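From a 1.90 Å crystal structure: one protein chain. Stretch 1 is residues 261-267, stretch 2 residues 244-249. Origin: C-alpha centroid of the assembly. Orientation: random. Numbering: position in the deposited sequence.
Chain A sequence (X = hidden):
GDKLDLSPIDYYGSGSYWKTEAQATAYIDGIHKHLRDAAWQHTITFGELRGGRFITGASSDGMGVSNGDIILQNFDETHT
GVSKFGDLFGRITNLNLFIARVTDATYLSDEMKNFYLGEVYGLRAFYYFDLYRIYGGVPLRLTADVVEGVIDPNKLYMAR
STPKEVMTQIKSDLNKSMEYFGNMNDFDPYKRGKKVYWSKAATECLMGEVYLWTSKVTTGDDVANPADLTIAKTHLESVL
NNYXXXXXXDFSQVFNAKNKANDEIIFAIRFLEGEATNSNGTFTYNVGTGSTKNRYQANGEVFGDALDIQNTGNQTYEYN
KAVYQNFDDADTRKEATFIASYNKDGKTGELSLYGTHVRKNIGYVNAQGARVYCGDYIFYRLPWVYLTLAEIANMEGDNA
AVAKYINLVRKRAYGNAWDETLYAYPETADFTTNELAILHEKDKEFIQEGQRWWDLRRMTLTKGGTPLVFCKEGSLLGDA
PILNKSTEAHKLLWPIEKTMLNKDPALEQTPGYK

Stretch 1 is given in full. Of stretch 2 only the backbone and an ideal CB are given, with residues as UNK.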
# COMPACT_ATOMS: atom_id res chain seq x y z
N ALA A 261 -9.39 12.77 6.22
CA ALA A 261 -8.30 13.78 6.29
C ALA A 261 -7.99 14.17 7.73
O ALA A 261 -7.63 15.31 8.02
CB ALA A 261 -8.66 15.00 5.44
N ASN A 262 -8.08 13.20 8.62
CA ASN A 262 -7.72 13.40 10.04
C ASN A 262 -6.21 13.52 10.26
O ASN A 262 -5.39 13.37 9.35
CB ASN A 262 -8.29 12.27 10.85
CG ASN A 262 -7.77 10.93 10.42
OD1 ASN A 262 -6.58 10.63 10.64
ND2 ASN A 262 -8.64 10.09 9.78
N ASP A 263 -5.83 13.81 11.50
CA ASP A 263 -4.45 14.19 11.83
C ASP A 263 -3.41 13.05 11.69
O ASP A 263 -2.23 13.30 11.72
CB ASP A 263 -4.40 14.76 13.29
CG ASP A 263 -5.00 16.17 13.39
OD1 ASP A 263 -5.35 16.76 12.35
OD2 ASP A 263 -5.10 16.67 14.51
N GLU A 264 -3.85 11.81 11.57
CA GLU A 264 -2.91 10.68 11.36
C GLU A 264 -2.55 10.54 9.91
O GLU A 264 -1.56 9.92 9.56
CB GLU A 264 -3.58 9.39 11.84
CG GLU A 264 -2.68 8.18 11.83
CD GLU A 264 -3.25 7.01 12.63
OE1 GLU A 264 -3.81 7.23 13.76
OE2 GLU A 264 -3.06 5.86 12.20
N ILE A 265 -3.39 11.05 9.02
CA ILE A 265 -3.21 10.85 7.60
C ILE A 265 -2.27 11.90 7.03
O ILE A 265 -2.35 13.06 7.41
CB ILE A 265 -4.58 10.89 6.85
CG1 ILE A 265 -5.45 9.64 7.24
CG2 ILE A 265 -4.40 10.92 5.31
CD1 ILE A 265 -6.84 9.68 6.60
N ILE A 266 -1.38 11.47 6.14
CA ILE A 266 -0.49 12.34 5.40
C ILE A 266 -1.04 12.55 3.97
O ILE A 266 -1.28 13.68 3.55
CB ILE A 266 0.94 11.76 5.28
CG1 ILE A 266 1.70 11.85 6.61
CG2 ILE A 266 1.74 12.57 4.30
CD1 ILE A 266 1.84 10.61 7.45
N PHE A 267 -1.28 11.46 3.26
CA PHE A 267 -1.88 11.53 1.93
C PHE A 267 -2.82 10.34 1.68
O PHE A 267 -2.45 9.18 1.94
CB PHE A 267 -0.82 11.66 0.81
CG PHE A 267 -1.43 11.61 -0.54
CD1 PHE A 267 -2.05 12.73 -1.06
CD2 PHE A 267 -1.41 10.44 -1.29
CE1 PHE A 267 -2.66 12.69 -2.31
CE2 PHE A 267 -2.06 10.39 -2.53
CZ PHE A 267 -2.68 11.52 -3.02
N UNK A 244 2.47 18.80 12.25
CA UNK A 244 1.35 18.70 13.17
C UNK A 244 0.59 17.41 13.08
O UNK A 244 -0.59 17.38 13.40
CB UNK A 244 0.38 19.86 12.93
N UNK A 245 1.24 16.34 12.64
CA UNK A 245 0.61 15.04 12.54
C UNK A 245 0.50 14.37 13.92
O UNK A 245 1.40 14.51 14.78
CB UNK A 245 1.40 14.15 11.57
N UNK A 246 -0.57 13.58 14.11
CA UNK A 246 -0.75 12.83 15.35
C UNK A 246 -1.47 11.54 15.10
O UNK A 246 -2.38 11.52 14.32
CB UNK A 246 -1.52 13.66 16.38
N UNK A 247 -1.11 10.48 15.83
CA UNK A 247 -1.84 9.20 15.77
C UNK A 247 -3.16 9.37 16.53
O UNK A 247 -3.18 9.99 17.58
CB UNK A 247 -1.01 8.06 16.36
N UNK A 248 -4.26 8.87 15.96
CA UNK A 248 -5.54 8.92 16.63
C UNK A 248 -5.60 7.91 17.76
O UNK A 248 -4.94 6.85 17.73
CB UNK A 248 -6.67 8.67 15.63
N UNK A 249 -6.39 8.22 18.78
CA UNK A 249 -6.60 7.26 19.86
C UNK A 249 -7.33 6.00 19.40
O UNK A 249 -7.08 4.94 19.93
CB UNK A 249 -7.39 7.92 20.99

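Position 244 has positive phi and psi (61/26), a left-handed conformation that glycine, asparagine and aspartate adopt most readily. No atom of stretch 1 lies within 5.5 Å of its ideal CB, so the backbone, rather than the contact, narrows the choice. The residue is N244; its side chain (chi1 m) leads away from stretch 1.

At 245 the backbone is extended (-77/147) and CA-to-CB points sideways. The ideal CB sits 3.7 Å from D263 O and 5.5 Å from I266 CD1, so a short polar residue could stay near the carbonyl, while a branched or long apolar one could run on toward the isoleucine. Leucine, isoleucine or methionine would all be reasonable. The deposited residue is L245, in the m,t rotamer, and its end comes nearer than its CB suggests. CD1 packs at 3.6 Å from I266 CG1, an apolar contact. CD2 lies 3.3 Å from both D263 O and I265 O, so this methyl fits close against two backbone carbonyls. The main chain adds a CA-H...O contact, L245 CA to D263 O at 3.4 Å.

Position 246 is fixed first by its backbone: its N donates to D263 O at 2.9 Å with an angle of 166°, a demand that any residue except proline can meet. CB points sideways and lies 4.4 Å from D263 CB, beside an aspartate carboxylate. A lysine or arginine would answer that charge, and a neutral polar residue such as threonine or glutamine could also sit here. It is K246. NZ stops 4.2 Å from D263 OD2, beyond a salt bridge, so the attraction is loose; the aliphatic part makes the closer approach, CE to OD2 at 3.8 Å.

At 247 CA-to-CB points away overall, yet the ideal CB is 3.9 Å from E264 OE1. An acidic group held close to that oxygen would be unfavourable, while many neutral side chains could leave in the outward direction. The residue is M247, present as selenomethionine. CG touches E264 OE1 at 3.4 Å, and the t,t course of chi1 and chi2 extends the chain beyond it.

Position 248 again has a backbone donor to honour, which excludes proline: its N gives a hydrogen bond to E264 OE1, 2.8 Å at 160°. The glutamate reaches this amide through t,t for chi1 and chi2, its end coming nearer than its sideways CB. The ideal CB is 3.7 Å from E264 OE1 and 5.4 Å from N262 OD1, leaving room for a medium side chain over the start of the N262 to I265 turn; leucine, methionine or a neutral polar residue would suit. L248 (m,t) fills it, CD1 3.7 Å from N262 OD1 and CD2 4.2 Å from D263 N.

At 249 CB points away, with nothing of stretch 1 within 5.5 Å, so this contact sets no preference. D249 makes no contact here.

Stretch 2 (244-249) NLKMLD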
# COMPACT_ATOMS: atom_id res chain seq x y z
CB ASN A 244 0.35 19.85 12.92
CG ASN A 244 0.95 21.21 13.17
OD1 ASN A 244 0.96 22.07 12.29
ND2 ASN A 244 1.51 21.38 14.36
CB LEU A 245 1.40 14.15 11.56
CG LEU A 245 1.36 14.59 10.11
CD1 LEU A 245 2.61 14.12 9.29
CD2 LEU A 245 0.01 14.14 9.43
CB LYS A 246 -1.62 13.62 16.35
CG LYS A 246 -1.15 15.05 16.65
CD LYS A 246 -1.92 15.68 17.85
CE LYS A 246 -2.70 16.93 17.44
NZ LYS A 246 -1.79 17.94 16.81
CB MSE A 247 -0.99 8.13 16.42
CG MSE A 247 -1.33 6.73 16.01
SE MSE A 247 -0.16 5.41 16.62
CE MSE A 247 0.23 6.13 18.37
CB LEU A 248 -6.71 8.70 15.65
CG LEU A 248 -6.79 9.53 14.37
CD1 LEU A 248 -8.15 9.23 13.67
CD2 LEU A 248 -6.56 11.06 14.61
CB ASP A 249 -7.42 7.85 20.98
CG ASP A 249 -6.64 8.83 21.84
OD1 ASP A 249 -5.39 8.86 21.83
OD2 ASP A 249 -7.34 9.58 22.53
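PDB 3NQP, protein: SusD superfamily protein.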